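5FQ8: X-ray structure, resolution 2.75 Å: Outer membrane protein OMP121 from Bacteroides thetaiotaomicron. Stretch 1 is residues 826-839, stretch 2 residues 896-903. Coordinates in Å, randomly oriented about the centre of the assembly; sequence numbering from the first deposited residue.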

# COMPACT_ATOMS: atom_id res chain seq x y z
N GLY B 826 -22.92 -12.40 -37.63
CA GLY B 826 -22.12 -13.59 -37.46
C GLY B 826 -21.21 -13.51 -36.24
O GLY B 826 -20.81 -12.44 -35.79
N GLY B 827 -20.88 -14.68 -35.72
CA GLY B 827 -20.02 -14.79 -34.58
C GLY B 827 -20.79 -14.94 -33.28
O GLY B 827 -22.02 -14.98 -33.24
N VAL B 828 -20.03 -14.99 -32.19
CA VAL B 828 -20.59 -15.34 -30.89
C VAL B 828 -19.75 -14.69 -29.81
O VAL B 828 -18.58 -14.38 -30.00
N MET B 829 -20.37 -14.47 -28.65
CA MET B 829 -19.69 -13.86 -27.53
C MET B 829 -20.29 -14.39 -26.24
O MET B 829 -21.48 -14.70 -26.19
N TYR B 830 -19.46 -14.52 -25.20
CA TYR B 830 -19.99 -14.94 -23.91
C TYR B 830 -20.80 -13.82 -23.28
O TYR B 830 -20.35 -12.67 -23.25
N SER B 831 -21.95 -14.15 -22.73
CA SER B 831 -22.80 -13.13 -22.13
C SER B 831 -23.20 -13.50 -20.71
O SER B 831 -24.09 -14.34 -20.53
N ARG B 832 -22.61 -12.84 -19.71
CA ARG B 832 -23.02 -13.09 -18.33
C ARG B 832 -24.39 -12.50 -18.03
O ARG B 832 -25.01 -12.87 -17.03
N THR B 833 -24.89 -11.61 -18.89
CA THR B 833 -26.23 -11.07 -18.69
C THR B 833 -27.30 -12.11 -18.96
O THR B 833 -28.32 -12.15 -18.27
N LYS B 834 -27.08 -12.96 -19.95
CA LYS B 834 -27.95 -14.11 -20.12
C LYS B 834 -27.71 -15.12 -19.01
O LYS B 834 -28.66 -15.69 -18.46
N ASP B 835 -26.45 -15.33 -18.64
CA ASP B 835 -26.11 -16.25 -17.56
C ASP B 835 -26.89 -15.94 -16.29
O ASP B 835 -27.57 -16.81 -15.73
N ILE B 836 -26.79 -14.70 -15.81
CA ILE B 836 -27.38 -14.37 -14.52
C ILE B 836 -28.89 -14.39 -14.60
O ILE B 836 -29.56 -14.65 -13.59
N ASN B 837 -29.45 -14.15 -15.78
CA ASN B 837 -30.90 -14.07 -15.90
C ASN B 837 -31.53 -15.42 -16.12
O ASN B 837 -32.68 -15.63 -15.74
N TYR B 838 -30.80 -16.34 -16.73
CA TYR B 838 -31.20 -17.74 -16.65
C TYR B 838 -31.14 -18.22 -15.20
O TYR B 838 -32.15 -18.68 -14.65
N PHE B 839 -29.98 -18.09 -14.55
CA PHE B 839 -29.82 -18.61 -13.20
C PHE B 839 -30.86 -18.04 -12.24
O PHE B 839 -31.38 -18.75 -11.39
N SER B 896 -22.80 -23.89 -23.21
CA SER B 896 -22.83 -23.24 -24.51
C SER B 896 -24.05 -22.35 -24.68
O SER B 896 -24.03 -21.45 -25.53
N CYS B 897 -25.10 -22.57 -23.89
CA CYS B 897 -26.27 -21.70 -23.94
C CYS B 897 -25.90 -20.24 -23.81
O CYS B 897 -26.60 -19.37 -24.33
N PHE B 898 -24.80 -19.95 -23.14
CA PHE B 898 -24.47 -18.59 -22.79
C PHE B 898 -23.46 -17.97 -23.72
O PHE B 898 -23.06 -16.83 -23.50
N LEU B 899 -23.04 -18.68 -24.75
CA LEU B 899 -22.49 -18.03 -25.93
C LEU B 899 -23.65 -17.50 -26.76
O LEU B 899 -24.55 -18.26 -27.14
N VAL B 900 -23.62 -16.20 -27.04
CA VAL B 900 -24.74 -15.48 -27.64
C VAL B 900 -24.33 -14.91 -28.98
O VAL B 900 -23.18 -14.49 -29.17
N ASP B 901 -25.27 -14.89 -29.92
CA ASP B 901 -25.02 -14.40 -31.27
C ASP B 901 -24.64 -12.92 -31.25
O ASP B 901 -25.33 -12.09 -30.65
N LYS B 902 -23.56 -12.59 -31.95
CA LYS B 902 -22.97 -11.26 -32.01
C LYS B 902 -23.71 -10.34 -32.97
O LYS B 902 -23.46 -9.13 -32.95
N SER B 903 -24.61 -10.87 -33.77
CA SER B 903 -25.16 -10.16 -34.91
C SER B 903 -26.12 -9.07 -34.47
O SER B 903 -26.84 -9.23 -33.48

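Phe898 forms the apolar centre of the contact and, with 130 Å² covered, loses more surface to the opposing stretch than any other residue. Its CA-to-CB bond points sideways, but the m rotamer (chi1 -56°) carries the ring in against the helix that follows the first strand. Asp835 lies over one face of this ring, its CB 4.3 Å from the ring centroid, while the ring edge is directed at the face of Tyr838 in an offset edge-to-face pair (centroids 5.6 Å apart, planes at 81°). Tyr838, with chi1 at -90°, also meets Cys897, a t rotamer pointing toward the helix: Tyr838 CE2 lies 3.4 Å from Cys897 SG.

Beside this cluster the antiparallel strands divide their side chains between two faces. Val828 (p), Tyr830 (t), Leu899 (m) and Asp901 (t) share one face, where Val828 CG2 packs 3.4 Å from Leu899 CB and Tyr830 CE1 reaches 4.0 Å from Phe898 CB. Met829 (p) and Val900 (t) occupy the other. There Val900 CG2 contacts Ser831 CB at 3.8 Å and the aliphatic part of Lys834, at CD, at 3.7 Å.

Lys834 links this apolar layer to polar partners. All four of its chi angles are t, and the extended chain delivers NZ to Cys897 O in a very short 2.4 Å hydrogen bond. Its backbone N donates to Ser831 OG (3.1 Å), capping the helix. Tyr830 OH donates to Asp835 OD2 at 2.4 Å, tying the strand to the helix within the first stretch.

At the far end, the side chain of Lys902 points toward the first stretch, with Lys902 CG 4.1 Å from Met829 SD. Ser903 OG (m) accepts a very short hydrogen bond from Gly826 N (2.4 Å) and donates to Asp901 OD1 (2.8 Å), closing the polar edge.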

# COMPACT_ATOMS: atom_id res chain seq x y z
CB VAL B 828 -20.67 -16.88 -30.75
CG1 VAL B 828 -19.31 -17.46 -30.51
CG2 VAL B 828 -21.62 -17.27 -29.67
CB MET B 829 -19.83 -12.33 -27.60
CG MET B 829 -21.26 -11.85 -27.44
SD MET B 829 -21.49 -10.08 -27.59
CE MET B 829 -20.21 -9.47 -26.54
CB TYR B 830 -18.89 -15.35 -22.94
CG TYR B 830 -19.45 -15.59 -21.55
CD1 TYR B 830 -20.05 -16.80 -21.23
CD2 TYR B 830 -19.44 -14.59 -20.58
CE1 TYR B 830 -20.60 -17.01 -20.00
CE2 TYR B 830 -20.00 -14.80 -19.33
CZ TYR B 830 -20.57 -16.02 -19.05
OH TYR B 830 -21.14 -16.27 -17.83
CB SER B 831 -24.04 -12.89 -22.98
OG SER B 831 -25.02 -12.31 -22.16
CB ARG B 832 -21.98 -12.53 -17.35
CG ARG B 832 -22.06 -13.10 -15.93
CD ARG B 832 -21.37 -12.26 -14.87
NE ARG B 832 -21.48 -12.87 -13.55
CZ ARG B 832 -22.39 -12.55 -12.64
NH1 ARG B 832 -23.25 -11.60 -12.87
NH2 ARG B 832 -22.44 -13.18 -11.49
CB THR B 833 -26.43 -9.86 -19.58
OG1 THR B 833 -25.34 -8.96 -19.42
CG2 THR B 833 -27.69 -9.16 -19.21
CB LYS B 834 -27.72 -14.73 -21.49
CG LYS B 834 -28.69 -15.81 -21.87
CD LYS B 834 -28.21 -16.60 -23.07
CE LYS B 834 -29.23 -17.62 -23.49
NZ LYS B 834 -28.77 -18.38 -24.68
CB ASP B 835 -24.61 -16.18 -17.29
CG ASP B 835 -24.04 -17.50 -16.84
OD1 ASP B 835 -24.77 -18.29 -16.23
OD2 ASP B 835 -22.85 -17.73 -17.12
CB ILE B 836 -26.86 -13.01 -14.03
CG1 ILE B 836 -27.30 -12.77 -12.60
CG2 ILE B 836 -27.37 -11.92 -14.90
CD1 ILE B 836 -26.85 -13.83 -11.69
CB ASN B 837 -31.27 -13.12 -17.03
CG ASN B 837 -31.11 -11.70 -16.63
OD1 ASN B 837 -31.91 -11.15 -15.90
ND2 ASN B 837 -30.04 -11.11 -17.09
CB TYR B 838 -30.31 -18.58 -17.56
CG TYR B 838 -30.88 -18.71 -18.95
CD1 TYR B 838 -31.39 -17.61 -19.63
CD2 TYR B 838 -30.91 -19.94 -19.58
CE1 TYR B 838 -31.91 -17.73 -20.90
CE2 TYR B 838 -31.41 -20.08 -20.83
CZ TYR B 838 -31.92 -18.97 -21.49
OH TYR B 838 -32.44 -19.11 -22.75
CB PHE B 839 -28.42 -18.31 -12.66
CG PHE B 839 -28.30 -18.50 -11.17
CD1 PHE B 839 -28.13 -19.76 -10.63
CD2 PHE B 839 -28.34 -17.43 -10.32
CE1 PHE B 839 -28.01 -19.94 -9.28
CE2 PHE B 839 -28.23 -17.60 -8.97
CZ PHE B 839 -28.07 -18.86 -8.44
CB SER B 896 -22.80 -24.29 -25.59
OG SER B 896 -23.95 -25.09 -25.45
CB CYS B 897 -27.25 -22.08 -22.84
SG CYS B 897 -28.60 -20.95 -22.61
CB PHE B 898 -24.00 -18.53 -21.34
CG PHE B 898 -24.99 -19.09 -20.38
CD1 PHE B 898 -26.23 -18.52 -20.24
CD2 PHE B 898 -24.68 -20.20 -19.63
CE1 PHE B 898 -27.15 -19.03 -19.37
CE2 PHE B 898 -25.58 -20.72 -18.75
CZ PHE B 898 -26.82 -20.14 -18.61
CB LEU B 899 -21.64 -19.00 -26.72
CG LEU B 899 -20.36 -19.36 -26.00
CD1 LEU B 899 -19.68 -20.49 -26.68
CD2 LEU B 899 -19.46 -18.17 -25.97
CB VAL B 900 -25.22 -14.38 -26.68
CG1 VAL B 900 -26.11 -13.40 -27.38
CG2 VAL B 900 -25.93 -15.02 -25.52
CB ASP B 901 -26.26 -14.63 -32.13
CG ASP B 901 -25.99 -14.51 -33.62
OD1 ASP B 901 -25.16 -13.68 -34.03
OD2 ASP B 901 -26.64 -15.25 -34.38
CB LYS B 902 -21.51 -11.38 -32.43
CG LYS B 902 -20.48 -10.74 -31.53
CD LYS B 902 -19.08 -11.09 -32.01
CE LYS B 902 -18.05 -9.99 -31.68
NZ LYS B 902 -18.18 -9.50 -30.29
CB SER B 903 -25.86 -11.14 -35.84
OG SER B 903 -24.95 -12.08 -36.37